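Local coordinates for protein PrgB (PDB 6EVU) that promotes cell aggregation, biofilm formation and conjugation by binding and compacting DNA, probably through the adhesin domain that forms this chain, at residues Lys128-Pro139 with Lys167-Phe178. Residues are numbered along the deposited sequence; the frame is centred on the assembly and turned at random.
Sequences KAEFVYELQSSP and KDVKTRLTIKFF
Glu134 and Arg172 run side by side from one face of an antiparallel strand pair and join in a salt bridge, Arg172 NH2 to Glu134 OE1 at 3.0 Å. The carboxylate stands nearly upright to the guanidinium, planes 81° apart: OE1 lies near the guanidinium plane but is itself met from above the carboxylate plane. The Arg172 chain, anti at chi1 (-177°), bends at chi3 (63°) and brings one guanidinium face over Gln136 NE2, while a water links Arg172 NH1 to that amide nitrogen. Gln136 OE1 turns to Ser283 on the next strand. Farther along this face the Phe178 ring takes Lys128 CE over one side, 4.3 Å from its centroid, and Glu130 OE1 at its edge; a water bridges OE1 to Lys176 NZ. The opposite, buried face is largely apolar. Ile175 CG1 sits over the Phe131 ring, 4.0 Å from the centroid, and Leu173 CD1 lies likewise over Tyr133, with Thr171 CG2 at that ring's edge. Strands 124-137 and 169-179 are central neighbours in the large antiparallel sheet of the adhesin domain of this antigen I/II family protein, flanked by strands 110-115 and 280-287; Tyr114 meets Phe131 edge-to-face and Phe149 packs on Tyr133. The regular ladder breaks at a classic beta bulge, where Gln136 N (2.9 Å) and Ser137 N (3.0 Å) both donate to Lys170 O from the same face of its carbonyl plane. Beyond it, Ser137 OG donates to Asp168 O at 2.6 Å from above the carbonyl plane and accepts from Lys167 NZ at 3.0 Å. Just past the end of strand 124-137, Pro139 CD rests against Val169 CG2, 3.6 Å away.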
# COMPACT_ATOMS: atom_id res chain seq x y z
N LYS A 128 18.68 -0.18 8.38
CA LYS A 128 18.48 0.59 7.16
C LYS A 128 17.55 -0.22 6.26
O LYS A 128 17.55 -1.46 6.34
CB LYS A 128 19.85 0.83 6.47
CG LYS A 128 19.84 1.30 5.00
CD LYS A 128 21.25 1.65 4.51
CE LYS A 128 21.59 1.04 3.14
NZ LYS A 128 22.80 1.69 2.53
N ALA A 129 16.79 0.46 5.41
CA ALA A 129 15.96 -0.21 4.41
C ALA A 129 15.86 0.63 3.14
O ALA A 129 15.94 1.85 3.18
CB ALA A 129 14.55 -0.48 4.98
N GLU A 130 15.73 -0.05 2.01
CA GLU A 130 15.45 0.56 0.71
C GLU A 130 14.06 0.15 0.27
O GLU A 130 13.78 -1.04 0.17
CB GLU A 130 16.46 0.10 -0.33
CG GLU A 130 17.82 0.74 -0.11
CD GLU A 130 18.91 0.19 -1.02
OE1 GLU A 130 18.69 -0.85 -1.67
OE2 GLU A 130 20.02 0.79 -1.05
N PHE A 131 13.18 1.14 0.08
CA PHE A 131 11.85 0.91 -0.49
C PHE A 131 11.89 1.39 -1.94
O PHE A 131 12.05 2.59 -2.17
CB PHE A 131 10.83 1.72 0.30
CG PHE A 131 10.47 1.14 1.66
CD1 PHE A 131 11.44 0.82 2.62
CD2 PHE A 131 9.13 0.89 1.94
CE1 PHE A 131 11.05 0.24 3.86
CE2 PHE A 131 8.75 0.29 3.17
CZ PHE A 131 9.71 0.03 4.10
N VAL A 132 11.74 0.49 -2.91
CA VAL A 132 11.78 0.84 -4.32
C VAL A 132 10.38 0.80 -4.88
O VAL A 132 9.70 -0.24 -4.87
CB VAL A 132 12.69 -0.11 -5.11
CG1 VAL A 132 12.66 0.26 -6.61
CG2 VAL A 132 14.10 -0.07 -4.46
N TYR A 133 9.93 1.97 -5.36
CA TYR A 133 8.60 2.17 -5.94
C TYR A 133 8.71 2.30 -7.44
O TYR A 133 9.52 3.06 -7.93
CB TYR A 133 8.01 3.47 -5.40
CG TYR A 133 7.81 3.44 -3.91
CD1 TYR A 133 8.82 3.84 -3.01
CD2 TYR A 133 6.55 3.07 -3.40
CE1 TYR A 133 8.56 3.85 -1.60
CE2 TYR A 133 6.33 3.06 -2.03
CZ TYR A 133 7.32 3.45 -1.17
OH TYR A 133 7.19 3.48 0.19
N GLU A 134 7.86 1.57 -8.17
CA GLU A 134 7.85 1.67 -9.60
C GLU A 134 6.41 1.76 -10.06
O GLU A 134 5.63 0.83 -9.83
CB GLU A 134 8.58 0.49 -10.26
CG GLU A 134 8.72 0.75 -11.73
CD GLU A 134 9.65 -0.21 -12.43
OE1 GLU A 134 10.40 -1.02 -11.78
OE2 GLU A 134 9.63 -0.16 -13.70
N LEU A 135 6.08 2.84 -10.77
CA LEU A 135 4.78 2.95 -11.42
C LEU A 135 4.53 1.75 -12.33
O LEU A 135 5.38 1.35 -13.15
CB LEU A 135 4.68 4.26 -12.22
CG LEU A 135 3.36 4.61 -12.94
CD1 LEU A 135 3.32 6.14 -13.09
CD2 LEU A 135 3.26 3.98 -14.40
N GLN A 136 3.31 1.21 -12.22
CA GLN A 136 2.79 0.20 -13.13
C GLN A 136 1.52 0.60 -13.89
O GLN A 136 1.36 0.20 -15.06
CB GLN A 136 2.54 -1.10 -12.37
CG GLN A 136 3.89 -1.68 -11.92
CD GLN A 136 3.72 -3.04 -11.34
OE1 GLN A 136 2.94 -3.20 -10.42
NE2 GLN A 136 4.43 -4.03 -11.87
N SER A 137 0.63 1.39 -13.28
CA SER A 137 -0.58 1.83 -13.98
C SER A 137 -0.95 3.21 -13.43
O SER A 137 -0.79 3.48 -12.23
CB SER A 137 -1.75 0.85 -13.79
OG SER A 137 -2.88 1.19 -14.59
N SER A 138 -1.43 4.07 -14.34
CA SER A 138 -1.89 5.40 -13.92
C SER A 138 -3.03 5.84 -14.80
O SER A 138 -2.93 5.71 -16.03
CB SER A 138 -0.78 6.46 -14.00
OG SER A 138 -1.32 7.80 -14.07
N PRO A 139 -4.10 6.42 -14.23
CA PRO A 139 -5.21 6.96 -15.04
C PRO A 139 -5.09 8.42 -15.46
O PRO A 139 -6.09 8.98 -15.96
CB PRO A 139 -6.40 6.81 -14.09
CG PRO A 139 -5.76 7.19 -12.75
CD PRO A 139 -4.37 6.48 -12.78
N LYS A 167 -8.28 3.40 -16.07
CA LYS A 167 -7.16 2.53 -15.69
C LYS A 167 -6.95 2.51 -14.18
O LYS A 167 -7.28 3.47 -13.45
CB LYS A 167 -5.88 3.00 -16.38
CG LYS A 167 -5.88 2.84 -17.89
CD LYS A 167 -4.67 3.59 -18.37
CE LYS A 167 -3.47 2.65 -18.52
NZ LYS A 167 -3.36 1.48 -17.56
N ASP A 168 -6.37 1.41 -13.71
CA ASP A 168 -5.96 1.32 -12.31
C ASP A 168 -4.86 2.33 -11.97
O ASP A 168 -4.07 2.75 -12.81
CB ASP A 168 -5.39 -0.09 -12.00
CG ASP A 168 -6.46 -1.18 -11.99
OD1 ASP A 168 -7.66 -0.86 -12.13
OD2 ASP A 168 -6.07 -2.37 -11.84
N VAL A 169 -4.85 2.75 -10.71
CA VAL A 169 -3.61 3.17 -10.07
C VAL A 169 -2.90 1.89 -9.65
O VAL A 169 -3.51 1.05 -9.00
CB VAL A 169 -3.91 4.07 -8.87
CG1 VAL A 169 -2.66 4.44 -8.10
CG2 VAL A 169 -4.61 5.36 -9.36
N LYS A 170 -1.62 1.73 -10.00
CA LYS A 170 -0.87 0.56 -9.51
C LYS A 170 0.62 0.85 -9.41
O LYS A 170 1.19 1.45 -10.32
CB LYS A 170 -1.14 -0.69 -10.37
CG LYS A 170 -0.60 -1.96 -9.67
CD LYS A 170 -1.02 -3.23 -10.37
CE LYS A 170 -0.17 -3.53 -11.59
NZ LYS A 170 -0.57 -4.87 -12.25
N THR A 171 1.23 0.45 -8.29
CA THR A 171 2.62 0.71 -7.96
C THR A 171 3.24 -0.60 -7.46
O THR A 171 2.66 -1.25 -6.58
CB THR A 171 2.76 1.77 -6.86
OG1 THR A 171 2.05 2.98 -7.26
CG2 THR A 171 4.21 2.10 -6.61
N ARG A 172 4.42 -0.92 -7.97
CA ARG A 172 5.21 -2.04 -7.44
C ARG A 172 6.10 -1.53 -6.31
O ARG A 172 6.71 -0.44 -6.41
CB ARG A 172 6.08 -2.70 -8.54
CG ARG A 172 6.84 -3.94 -7.96
CD ARG A 172 7.21 -4.88 -9.08
NE ARG A 172 8.12 -4.19 -9.98
CZ ARG A 172 8.38 -4.56 -11.23
NH1 ARG A 172 7.79 -5.62 -11.78
NH2 ARG A 172 9.24 -3.83 -11.94
N LEU A 173 6.13 -2.28 -5.21
CA LEU A 173 7.00 -1.98 -4.07
C LEU A 173 7.89 -3.18 -3.80
O LEU A 173 7.39 -4.31 -3.60
CB LEU A 173 6.18 -1.62 -2.81
CG LEU A 173 6.97 -1.47 -1.49
CD1 LEU A 173 8.06 -0.38 -1.60
CD2 LEU A 173 5.99 -1.05 -0.44
N THR A 174 9.21 -2.96 -3.84
CA THR A 174 10.19 -4.00 -3.48
C THR A 174 11.06 -3.45 -2.38
O THR A 174 11.55 -2.32 -2.47
CB THR A 174 11.07 -4.34 -4.69
OG1 THR A 174 10.25 -4.71 -5.82
CG2 THR A 174 12.07 -5.45 -4.31
N ILE A 175 11.22 -4.22 -1.28
CA ILE A 175 11.84 -3.72 -0.05
C ILE A 175 13.10 -4.53 0.24
O ILE A 175 13.08 -5.77 0.17
CB ILE A 175 10.87 -3.82 1.13
CG1 ILE A 175 9.68 -2.88 0.90
CG2 ILE A 175 11.58 -3.47 2.51
CD1 ILE A 175 8.42 -3.19 1.75
N LYS A 176 14.19 -3.85 0.60
CA LYS A 176 15.39 -4.53 1.06
C LYS A 176 15.68 -4.07 2.47
O LYS A 176 15.67 -2.86 2.73
CB LYS A 176 16.59 -4.26 0.18
CG LYS A 176 16.53 -4.86 -1.18
CD LYS A 176 17.86 -4.59 -1.86
CE LYS A 176 17.81 -4.94 -3.33
NZ LYS A 176 19.12 -4.64 -4.01
N PHE A 177 15.94 -5.02 3.37
CA PHE A 177 16.32 -4.68 4.75
C PHE A 177 17.80 -4.92 4.89
O PHE A 177 18.31 -5.90 4.35
CB PHE A 177 15.59 -5.57 5.75
CG PHE A 177 14.12 -5.53 5.64
CD1 PHE A 177 13.40 -4.39 5.97
CD2 PHE A 177 13.44 -6.65 5.20
CE1 PHE A 177 12.03 -4.38 5.90
CE2 PHE A 177 12.07 -6.63 5.06
CZ PHE A 177 11.36 -5.51 5.42
N PHE A 178 18.49 -4.05 5.67
CA PHE A 178 19.93 -4.19 5.85
C PHE A 178 20.31 -4.23 7.31
O PHE A 178 19.77 -3.47 8.14
CB PHE A 178 20.68 -3.04 5.16
CG PHE A 178 20.47 -3.00 3.67
CD1 PHE A 178 19.43 -2.26 3.12
CD2 PHE A 178 21.31 -3.69 2.82
CE1 PHE A 178 19.24 -2.22 1.71
CE2 PHE A 178 21.13 -3.69 1.46
CZ PHE A 178 20.08 -2.92 0.89
O HOH W 1 20.29 -2.11 -3.39
O HOH W 2 9.80 -2.23 -6.93
O HOH W 3 10.54 -2.17 -9.42
O HOH W 4 5.43 -6.82 -10.95
O HOH W 5 -5.37 -0.49 -15.73